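Local coordinates for protein D-alanyl-lipoteichoic acid synthetase (Streptococcus pneumoniae, PDB 3BMA) that probably takes part in the D-alanylation of lipoteichoic acid during cell-wall biogenesis, as a membrane-anchored DltD-family protein of the SGNH-hydrolase clan, at residues Q109-N114 with L270-Y275; K258-S263 with K301-Y306. The protein carries 1 engineered substitution. All coordinates share one frame; numbering follows the deposited sequence.

Contact 1 (Q109-N114 with L270-Y275)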
ATOM      1  N   GLN C 109     -28.465  33.214  17.593  1.00 27.38           N
ATOM      2  CA  GLN C 109     -28.526  32.393  18.803  1.00 36.26           C
ATOM      3  C   GLN C 109     -27.593  31.170  18.768  1.00 38.12           C
ATOM      4  O   GLN C 109     -27.368  30.539  19.804  1.00 43.81           O
ATOM      5  CB  GLN C 109     -29.975  32.013  19.158  1.00 40.96           C
ATOM      6  CG  GLN C 109     -30.652  31.011  18.227  1.00 50.97           C
ATOM      7  CD  GLN C 109     -30.680  29.597  18.781  1.00 60.86           C
ATOM      8  OE1 GLN C 109     -30.334  28.644  18.086  1.00 68.58           O
ATOM      9  NE2 GLN C 109     -31.102  29.454  20.035  1.00 62.97           N
ATOM     10  N   TRP C 110     -27.046  30.846  17.589  1.00 35.75           N
ATOM     11  CA  TRP C 110     -25.979  29.840  17.474  1.00 32.25           C
ATOM     12  C   TRP C 110     -24.669  30.392  18.015  1.00 35.26           C
ATOM     13  O   TRP C 110     -23.701  29.652  18.196  1.00 39.84           O
ATOM     14  CB  TRP C 110     -25.718  29.415  16.027  1.00 28.13           C
ATOM     15  CG  TRP C 110     -26.880  28.917  15.230  1.00 31.16           C
ATOM     16  CD1 TRP C 110     -28.084  28.463  15.698  1.00 28.50           C
ATOM     17  CD2 TRP C 110     -26.928  28.789  13.808  1.00 23.80           C
ATOM     18  NE1 TRP C 110     -28.886  28.083  14.645  1.00 33.73           N
ATOM     19  CE2 TRP C 110     -28.199  28.270  13.474  1.00 27.67           C
ATOM     20  CE3 TRP C 110     -26.023  29.078  12.776  1.00 25.28           C
ATOM     21  CZ2 TRP C 110     -28.592  28.046  12.153  1.00 21.06           C
ATOM     22  CZ3 TRP C 110     -26.409  28.837  11.467  1.00 27.20           C
ATOM     23  CH2 TRP C 110     -27.684  28.324  11.167  1.00 30.97           C
ATOM     24  N   PHE C 111     -24.633  31.698  18.254  1.00 36.23           N
ATOM     25  CA  PHE C 111     -23.411  32.354  18.675  1.00 35.24           C
ATOM     26  C   PHE C 111     -23.323  32.443  20.204  1.00 40.39           C
ATOM     27  O   PHE C 111     -22.958  33.478  20.765  1.00 40.18           O
ATOM     28  CB  PHE C 111     -23.240  33.707  17.968  1.00 30.72           C
ATOM     29  CG  PHE C 111     -22.979  33.585  16.485  1.00 27.89           C
ATOM     30  CD1 PHE C 111     -24.024  33.361  15.592  1.00 14.40           C
ATOM     31  CD2 PHE C 111     -21.685  33.687  15.981  1.00 26.24           C
ATOM     32  CE1 PHE C 111     -23.785  33.239  14.227  1.00 20.80           C
ATOM     33  CE2 PHE C 111     -21.435  33.575  14.605  1.00 31.03           C
ATOM     34  CZ  PHE C 111     -22.493  33.351  13.727  1.00 25.52           C
ATOM     35  N   SER C 112     -23.640  31.316  20.849  1.00 40.69           N
ATOM     36  CA  SER C 112     -23.550  31.154  22.298  0.50 38.15           C
ATOM     37  C   SER C 112     -22.090  31.051  22.737  1.00 33.71           C
ATOM     38  O   SER C 112     -21.214  30.776  21.920  1.00 37.85           O
ATOM     39  CB  SER C 112     -24.326  29.906  22.726  0.50 37.43           C
ATOM     40  OG  SER C 112     -24.114  29.601  24.093  0.50 51.47           O
ATOM     41  N   LYS C 113     -21.831  31.254  24.030  1.00 34.70           N
ATOM     42  CA  LYS C 113     -20.458  31.245  24.559  1.00 39.46           C
ATOM     43  C   LYS C 113     -19.760  29.889  24.383  1.00 38.41           C
ATOM     44  O   LYS C 113     -18.558  29.835  24.129  1.00 42.71           O
ATOM     45  CB  LYS C 113     -20.397  31.799  26.005  1.00 41.45           C
ATOM     46  CG  LYS C 113     -20.308  30.792  27.162  1.00 53.54           C
ATOM     47  CD  LYS C 113     -18.857  30.562  27.617  1.00 61.26           C
ATOM     48  CE  LYS C 113     -18.430  31.515  28.721  1.00 67.00           C
ATOM     49  NZ  LYS C 113     -18.844  31.010  30.057  1.00 71.40           N
ATOM     50  N   ASN C 114     -20.534  28.811  24.496  1.00 41.49           N
ATOM     51  CA  ASN C 114     -20.024  27.454  24.330  1.00 42.11           C
ATOM     52  C   ASN C 114     -20.129  26.956  22.888  1.00 42.97           C
ATOM     53  O   ASN C 114     -19.482  25.978  22.516  1.00 44.21           O
ATOM     54  CB  ASN C 114     -20.732  26.503  25.298  1.00 38.73           C
ATOM     55  CG  ASN C 114     -20.492  26.874  26.755  1.00 45.82           C
ATOM     56  OD1 ASN C 114     -19.380  27.260  27.134  1.00 33.80           O
ATOM     57  ND2 ASN C 114     -21.533  26.763  27.579  1.00 36.77           N
ATOM     58  N   LEU C 270     -22.153  37.901  21.671  1.00 30.85           N
ATOM     59  CA  LEU C 270     -21.005  38.601  21.119  1.00 35.79           C
ATOM     60  C   LEU C 270     -19.752  37.747  21.160  1.00 39.49           C
ATOM     61  O   LEU C 270     -18.846  37.924  20.344  1.00 43.20           O
ATOM     62  CB  LEU C 270     -20.773  39.926  21.847  1.00 37.86           C
ATOM     63  CG  LEU C 270     -21.656  41.114  21.447  1.00 41.02           C
ATOM     64  CD1 LEU C 270     -21.590  42.212  22.499  1.00 40.56           C
ATOM     65  CD2 LEU C 270     -21.271  41.651  20.070  1.00 42.75           C
ATOM     66  N   LYS C 271     -19.708  36.821  22.113  1.00 42.91           N
ATOM     67  CA  LYS C 271     -18.546  35.960  22.300  1.00 44.03           C
ATOM     68  C   LYS C 271     -18.918  34.524  21.969  1.00 42.44           C
ATOM     69  O   LYS C 271     -19.818  33.958  22.591  1.00 40.94           O
ATOM     70  CB  LYS C 271     -18.017  36.069  23.732  1.00 43.03           C
ATOM     71  CG  LYS C 271     -17.485  37.451  24.107  1.00 40.70           C
ATOM     72  CD  LYS C 271     -17.000  37.470  25.550  1.00 47.06           C
ATOM     73  CE  LYS C 271     -16.117  38.674  25.830  1.00 52.24           C
ATOM     74  NZ  LYS C 271     -15.445  38.570  27.151  1.00 55.76           N
ATOM     75  N   SER C 272     -18.234  33.950  20.979  1.00 40.87           N
ATOM     76  CA  SER C 272     -18.549  32.607  20.489  1.00 40.58           C
ATOM     77  C   SER C 272     -17.439  31.993  19.642  1.00 41.54           C
ATOM     78  O   SER C 272     -16.778  32.706  18.881  1.00 42.59           O
ATOM     79  CB  SER C 272     -19.824  32.636  19.646  1.00 40.42           C
ATOM     80  OG  SER C 272     -20.378  31.336  19.550  1.00 35.99           O
ATOM     81  N   PRO C 273     -17.239  30.660  19.764  1.00 41.69           N
ATOM     82  CA  PRO C 273     -16.419  29.915  18.797  1.00 36.44           C
ATOM     83  C   PRO C 273     -17.096  29.772  17.422  1.00 33.02           C
ATOM     84  O   PRO C 273     -16.425  29.465  16.436  1.00 29.69           O
ATOM     85  CB  PRO C 273     -16.247  28.546  19.467  1.00 37.45           C
ATOM     86  CG  PRO C 273     -17.426  28.409  20.357  1.00 34.05           C
ATOM     87  CD  PRO C 273     -17.730  29.788  20.851  1.00 34.79           C
ATOM     88  N   GLU C 274     -18.409  30.010  17.370  1.00 26.36           N
ATOM     89  CA  GLU C 274     -19.199  29.982  16.135  1.00 30.35           C
ATOM     90  C   GLU C 274     -18.780  31.051  15.108  1.00 36.49           C
ATOM     91  O   GLU C 274     -19.032  30.899  13.909  1.00 37.03           O
ATOM     92  CB  GLU C 274     -20.694  30.089  16.477  1.00 30.25           C
ATOM     93  CG  GLU C 274     -21.687  29.993  15.306  1.00 31.16           C
ATOM     94  CD  GLU C 274     -21.749  28.627  14.654  1.00 35.74           C
ATOM     95  OE1 GLU C 274     -21.494  27.610  15.332  1.00 46.67           O
ATOM     96  OE2 GLU C 274     -22.075  28.570  13.453  1.00 38.26           O
ATOM     97  N   TYR C 275     -18.139  32.121  15.577  1.00 36.33           N
ATOM     98  CA  TYR C 275     -17.549  33.121  14.685  1.00 35.61           C
ATOM     99  C   TYR C 275     -16.371  32.543  13.898  1.00 36.23           C
ATOM    100  O   TYR C 275     -16.185  32.873  12.724  1.00 36.71           O
ATOM    101  CB  TYR C 275     -17.102  34.364  15.461  1.00 36.46           C
ATOM    102  CG  TYR C 275     -18.238  35.215  15.982  1.00 38.97           C
ATOM    103  CD1 TYR C 275     -18.595  35.182  17.326  1.00 40.67           C
ATOM    104  CD2 TYR C 275     -18.950  36.062  15.132  1.00 34.40           C
ATOM    105  CE1 TYR C 275     -19.641  35.962  17.812  1.00 43.68           C
ATOM    106  CE2 TYR C 275     -19.992  36.843  15.606  1.00 37.21           C
ATOM    107  CZ  TYR C 275     -20.332  36.788  16.945  1.00 37.26           C
ATOM    108  OH  TYR C 275     -21.363  37.560  17.419  1.00 44.72           O
TER
HETATM  109  O   HOH W   1     -23.318  27.115  17.256  1.00 22.48           O
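The F111 ring carries E274 CG over the centre of one face, a CH-pi contact with CG 3.6 Å from the ring centroid and 10° off the ring normal. With its CD2 edge F111 points into the face of Y275, an edge-to-face pair with centroids 4.5 Å apart and planes at 51°. S272 N lies in plane at the edge of the Y275 ring, whose hydroxyl is held by Y269 O. E274 reaches F111 because its CG is anti to the backbone N; the chain then bends at chi2 and sends the carboxylate past W110. Beside the rings, S272 OG donates to S112 O over 2.6 Å, tilted 25° from the carbonyl plane, and accepts from E274 N at 3.2 Å, a capping bond at the turn that leads into the helix. One water bridges W110 O and E274 OE1, 2.7 Å from each, while E274 OE2 is hydrogen-bonded to S83 OG. The buried serine hydroxyl is thus used both as donor and as acceptor, coupling that turn to the 109-114 loop, and the buried glutamate has a polar partner on each oxygen, water on OE1 and the S83 hydroxyl on OE2.

Contact 2 (K258-S263 with K301-Y306)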
ATOM      1  N   LYS C 258     -43.094  30.139  34.431  1.00 78.92           N
ATOM      2  CA  LYS C 258     -42.779  30.813  35.691  1.00 78.97           C
ATOM      3  C   LYS C 258     -41.289  31.146  35.826  1.00 75.24           C
ATOM      4  O   LYS C 258     -40.936  32.269  36.192  1.00 75.67           O
ATOM      5  CB  LYS C 258     -43.259  29.975  36.882  1.00 83.61           C
ATOM      6  CG  LYS C 258     -44.783  29.860  36.991  1.00 88.43           C
ATOM      7  CD  LYS C 258     -45.213  28.677  37.856  1.00 92.24           C
ATOM      8  CE  LYS C 258     -45.109  28.982  39.346  1.00 91.58           C
ATOM      9  NZ  LYS C 258     -45.457  27.795  40.175  1.00 85.41           N
ATOM     10  N   LYS C 259     -40.427  30.180  35.513  1.00 70.62           N
ATOM     11  CA  LYS C 259     -38.978  30.366  35.649  1.00 67.25           C
ATOM     12  C   LYS C 259     -38.320  31.038  34.435  1.00 67.12           C
ATOM     13  O   LYS C 259     -37.189  31.527  34.530  1.00 66.02           O
ATOM     14  CB  LYS C 259     -38.274  29.046  35.995  1.00 66.04           C
ATOM     15  CG  LYS C 259     -38.304  27.980  34.908  1.00 61.24           C
ATOM     16  CD  LYS C 259     -37.325  26.864  35.222  1.00 63.91           C
ATOM     17  CE  LYS C 259     -37.309  25.812  34.128  1.00 69.17           C
ATOM     18  NZ  LYS C 259     -36.306  24.744  34.401  1.00 70.09           N
ATOM     19  N   LEU C 260     -39.039  31.071  33.312  1.00 63.41           N
ATOM     20  CA  LEU C 260     -38.533  31.653  32.064  1.00 57.88           C
ATOM     21  C   LEU C 260     -38.515  33.186  32.062  1.00 60.51           C
ATOM     22  O   LEU C 260     -37.865  33.794  31.210  1.00 62.44           O
ATOM     23  CB  LEU C 260     -39.332  31.133  30.857  1.00 57.07           C
ATOM     24  CG  LEU C 260     -39.109  29.694  30.372  1.00 49.49           C
ATOM     25  CD1 LEU C 260     -40.135  29.324  29.306  1.00 46.90           C
ATOM     26  CD2 LEU C 260     -37.684  29.470  29.858  1.00 49.52           C
ATOM     27  N   LYS C 261     -39.238  33.793  33.007  1.00 59.37           N
ATOM     28  CA  LYS C 261     -39.258  35.246  33.200  1.00 55.89           C
ATOM     29  C   LYS C 261     -37.888  35.760  33.643  1.00 57.41           C
ATOM     30  O   LYS C 261     -37.343  35.305  34.655  1.00 57.12           O
ATOM     31  CB  LYS C 261     -40.337  35.623  34.225  1.00 58.63           C
ATOM     32  CG  LYS C 261     -40.381  37.095  34.645  1.00 65.26           C
ATOM     33  CD  LYS C 261     -41.245  37.934  33.711  1.00 75.89           C
ATOM     34  CE  LYS C 261     -41.849  39.138  34.429  1.00 75.21           C
ATOM     35  NZ  LYS C 261     -40.824  40.125  34.867  1.00 76.35           N
ATOM     36  N   ASP C 262     -37.348  36.698  32.861  1.00 56.70           N
ATOM     37  CA  ASP C 262     -36.005  37.281  33.042  1.00 57.02           C
ATOM     38  C   ASP C 262     -34.842  36.279  33.036  1.00 55.89           C
ATOM     39  O   ASP C 262     -33.818  36.501  33.692  1.00 57.25           O
ATOM     40  CB  ASP C 262     -35.944  38.213  34.265  1.00 62.94           C
ATOM     41  CG  ASP C 262     -36.565  39.574  33.998  1.00 72.70           C
ATOM     42  OD1 ASP C 262     -36.534  40.039  32.837  1.00 76.34           O
ATOM     43  OD2 ASP C 262     -37.079  40.188  34.960  1.00 83.22           O
ATOM     44  N   SER C 263     -35.014  35.192  32.281  1.00 56.34           N
ATOM     45  CA  SER C 263     -34.016  34.128  32.177  0.50 55.06           C
ATOM     46  C   SER C 263     -32.825  34.542  31.319  1.00 57.49           C
ATOM     47  O   SER C 263     -31.685  34.202  31.617  1.00 61.04           O
ATOM     48  CB  SER C 263     -34.653  32.859  31.604  0.50 53.92           C
ATOM     49  OG  SER C 263     -33.669  31.939  31.160  0.50 56.10           O
ATOM     50  N   LYS C 301     -40.117  39.160  19.579  1.00 55.52           N
ATOM     51  CA  LYS C 301     -39.929  40.347  20.431  1.00 55.60           C
ATOM     52  C   LYS C 301     -40.716  40.265  21.737  1.00 52.89           C
ATOM     53  O   LYS C 301     -40.218  40.678  22.790  1.00 49.82           O
ATOM     54  CB  LYS C 301     -40.276  41.632  19.668  1.00 55.14           C
ATOM     55  CG  LYS C 301     -39.986  42.938  20.419  1.00 58.82           C
ATOM     56  CD  LYS C 301     -40.149  44.166  19.528  1.00 60.64           C
ATOM     57  CE  LYS C 301     -38.805  44.721  19.053  1.00 70.33           C
ATOM     58  NZ  LYS C 301     -38.040  43.798  18.161  1.00 68.90           N
ATOM     59  N   LYS C 302     -41.931  39.718  21.657  1.00 53.14           N
ATOM     60  CA  LYS C 302     -42.765  39.527  22.843  0.50 56.61           C
ATOM     61  C   LYS C 302     -42.166  38.482  23.778  1.00 58.85           C
ATOM     62  O   LYS C 302     -42.346  38.559  24.998  1.00 60.57           O
ATOM     63  CB  LYS C 302     -44.203  39.164  22.464  0.50 57.26           C
ATOM     64  CG  LYS C 302     -45.045  40.365  22.051  0.50 59.45           C
ATOM     65  CD  LYS C 302     -46.527  40.032  22.001  0.50 59.77           C
ATOM     66  CE  LYS C 302     -47.342  41.240  21.563  0.50 62.07           C
ATOM     67  NZ  LYS C 302     -48.798  40.942  21.504  0.50 61.41           N
ATOM     68  N   TRP C 303     -41.441  37.523  23.201  1.00 57.39           N
ATOM     69  CA  TRP C 303     -40.705  36.530  23.967  1.00 55.55           C
ATOM     70  C   TRP C 303     -39.468  37.143  24.608  1.00 56.83           C
ATOM     71  O   TRP C 303     -39.190  36.896  25.781  1.00 60.66           O
ATOM     72  CB  TRP C 303     -40.306  35.348  23.082  1.00 55.26           C
ATOM     73  CG  TRP C 303     -39.176  34.518  23.632  1.00 55.21           C
ATOM     74  CD1 TRP C 303     -37.900  34.451  23.151  1.00 53.37           C
ATOM     75  CD2 TRP C 303     -39.217  33.655  24.781  1.00 60.14           C
ATOM     76  NE1 TRP C 303     -37.145  33.594  23.917  1.00 55.25           N
ATOM     77  CE2 TRP C 303     -37.927  33.092  24.926  1.00 60.03           C
ATOM     78  CE3 TRP C 303     -40.217  33.302  25.702  1.00 55.72           C
ATOM     79  CZ2 TRP C 303     -37.609  32.195  25.953  1.00 56.32           C
ATOM     80  CZ3 TRP C 303     -39.901  32.410  26.721  1.00 53.44           C
ATOM     81  CH2 TRP C 303     -38.606  31.867  26.838  1.00 51.94           C
ATOM     82  N   MET C 304     -38.736  37.942  23.833  1.00 57.67           N
ATOM     83  CA  MET C 304     -37.466  38.503  24.289  1.00 58.86           C
ATOM     84  C   MET C 304     -37.642  39.610  25.341  1.00 61.33           C
ATOM     85  O   MET C 304     -36.749  39.837  26.159  1.00 63.23           O
ATOM     86  CB  MET C 304     -36.572  38.908  23.099  1.00 60.00           C
ATOM     87  CG  MET C 304     -36.567  40.368  22.673  1.00 59.66           C
ATOM     88  SD  MET C 304     -35.273  40.665  21.435  1.00 54.90           S
ATOM     89  CE  MET C 304     -36.094  40.106  19.965  1.00 50.47           C
ATOM     90  N   ASP C 305     -38.798  40.276  25.315  1.00 63.66           N
ATOM     91  CA  ASP C 305     -39.190  41.219  26.364  1.00 63.63           C
ATOM     92  C   ASP C 305     -39.506  40.476  27.658  1.00 61.78           C
ATOM     93  O   ASP C 305     -39.159  40.939  28.745  1.00 59.13           O
ATOM     94  CB  ASP C 305     -40.406  42.051  25.934  1.00 66.34           C
ATOM     95  CG  ASP C 305     -40.059  43.124  24.909  1.00 68.11           C
ATOM     96  OD1 ASP C 305     -38.869  43.488  24.779  1.00 61.02           O
ATOM     97  OD2 ASP C 305     -40.991  43.611  24.234  1.00 68.25           O
ATOM     98  N   TYR C 306     -40.162  39.322  27.523  1.00 61.49           N
ATOM     99  CA  TYR C 306     -40.494  38.464  28.661  1.00 60.97           C
ATOM    100  C   TYR C 306     -39.250  37.813  29.266  1.00 59.33           C
ATOM    101  O   TYR C 306     -39.079  37.817  30.486  1.00 61.36           O
ATOM    102  CB  TYR C 306     -41.515  37.390  28.261  1.00 61.54           C
ATOM    103  CG  TYR C 306     -42.055  36.592  29.432  1.00 66.93           C
ATOM    104  CD1 TYR C 306     -43.081  37.100  30.231  1.00 72.35           C
ATOM    105  CD2 TYR C 306     -41.541  35.330  29.744  1.00 67.93           C
ATOM    106  CE1 TYR C 306     -43.581  36.375  31.310  1.00 73.24           C
ATOM    107  CE2 TYR C 306     -42.033  34.597  30.824  1.00 69.41           C
ATOM    108  CZ  TYR C 306     -43.053  35.127  31.602  1.00 70.73           C
ATOM    109  OH  TYR C 306     -43.549  34.414  32.668  1.00 64.58           O
TER
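This is a surface contact between a beta turn and a short helix: K258-S263, in the loop between helices 246-253 and 274-287, rests against helix 301-307, which follows the sheet strand 291-296. Y306 is its main piece. K261 lays its aliphatic chain across one face of the tyrosine, displaced toward the rim of the ring, a CH-pi contact with K261 CD 4.0 Å from the Y306 ring centroid and 24° off the ring normal. The lysine gets there with CG anti to its backbone N (chi1 174°) and a bend at chi2. Its ammonium leads away from the helix and makes a long salt bridge with D262 OD2. K261 N also comes close to the ring, 3.6 Å from Y306 CE2. The phenol oxygen is hydrogen-bonded to L257 O, so the ring is held at its tip while K261 packs over a face.

L260 points toward the helix and meets W303 at the edge of the indole, crossing it at about a right angle. Both methyls take part, CD1 lying 3.9 Å from W303 CH2 and CD2 4.0 Å from the same carbon. I253 of helix 246-253 touches both L260 and W303, adding a third wall to this apolar patch.

The polar link is D262 N to Y306 O, 3.1 Å long and nearly straight at 178°, with the donor in the carbonyl plane. It gives a carbonyl near the end of the short helix a partner from the turn. L260-S263 is a type II beta turn, closed by a weak bond from S263 N to L260 O; here the turn docks onto the helix that follows strand 291-296 of the parallel sheet, at the surface of an alpha/beta fold consistent with the SGNH-hydrolase clan.

In the fold
From the N terminus, the chain leaves strand 101-105 and passes through 109-114, then runs through a long, mainly helical excursion without strands before K258-S263 and L270-Y275 follow in close succession. Contact 1 closes that excursion, bringing the loop after strand 101-105 to the start of helix 274-287. Contact 2 closes a shorter loop of 37 intervening residues, which takes in helix 274-287 and strand 291-296 before reaching helix 301-307. The two closures cross rather than nest, because 258-263 lies inside the first loop and 270-275 inside the second. Their centres are about 21 Å apart and they do not touch; together they tie connections following the neighbouring strands 101-105 and 291-296 to the 258-275 region.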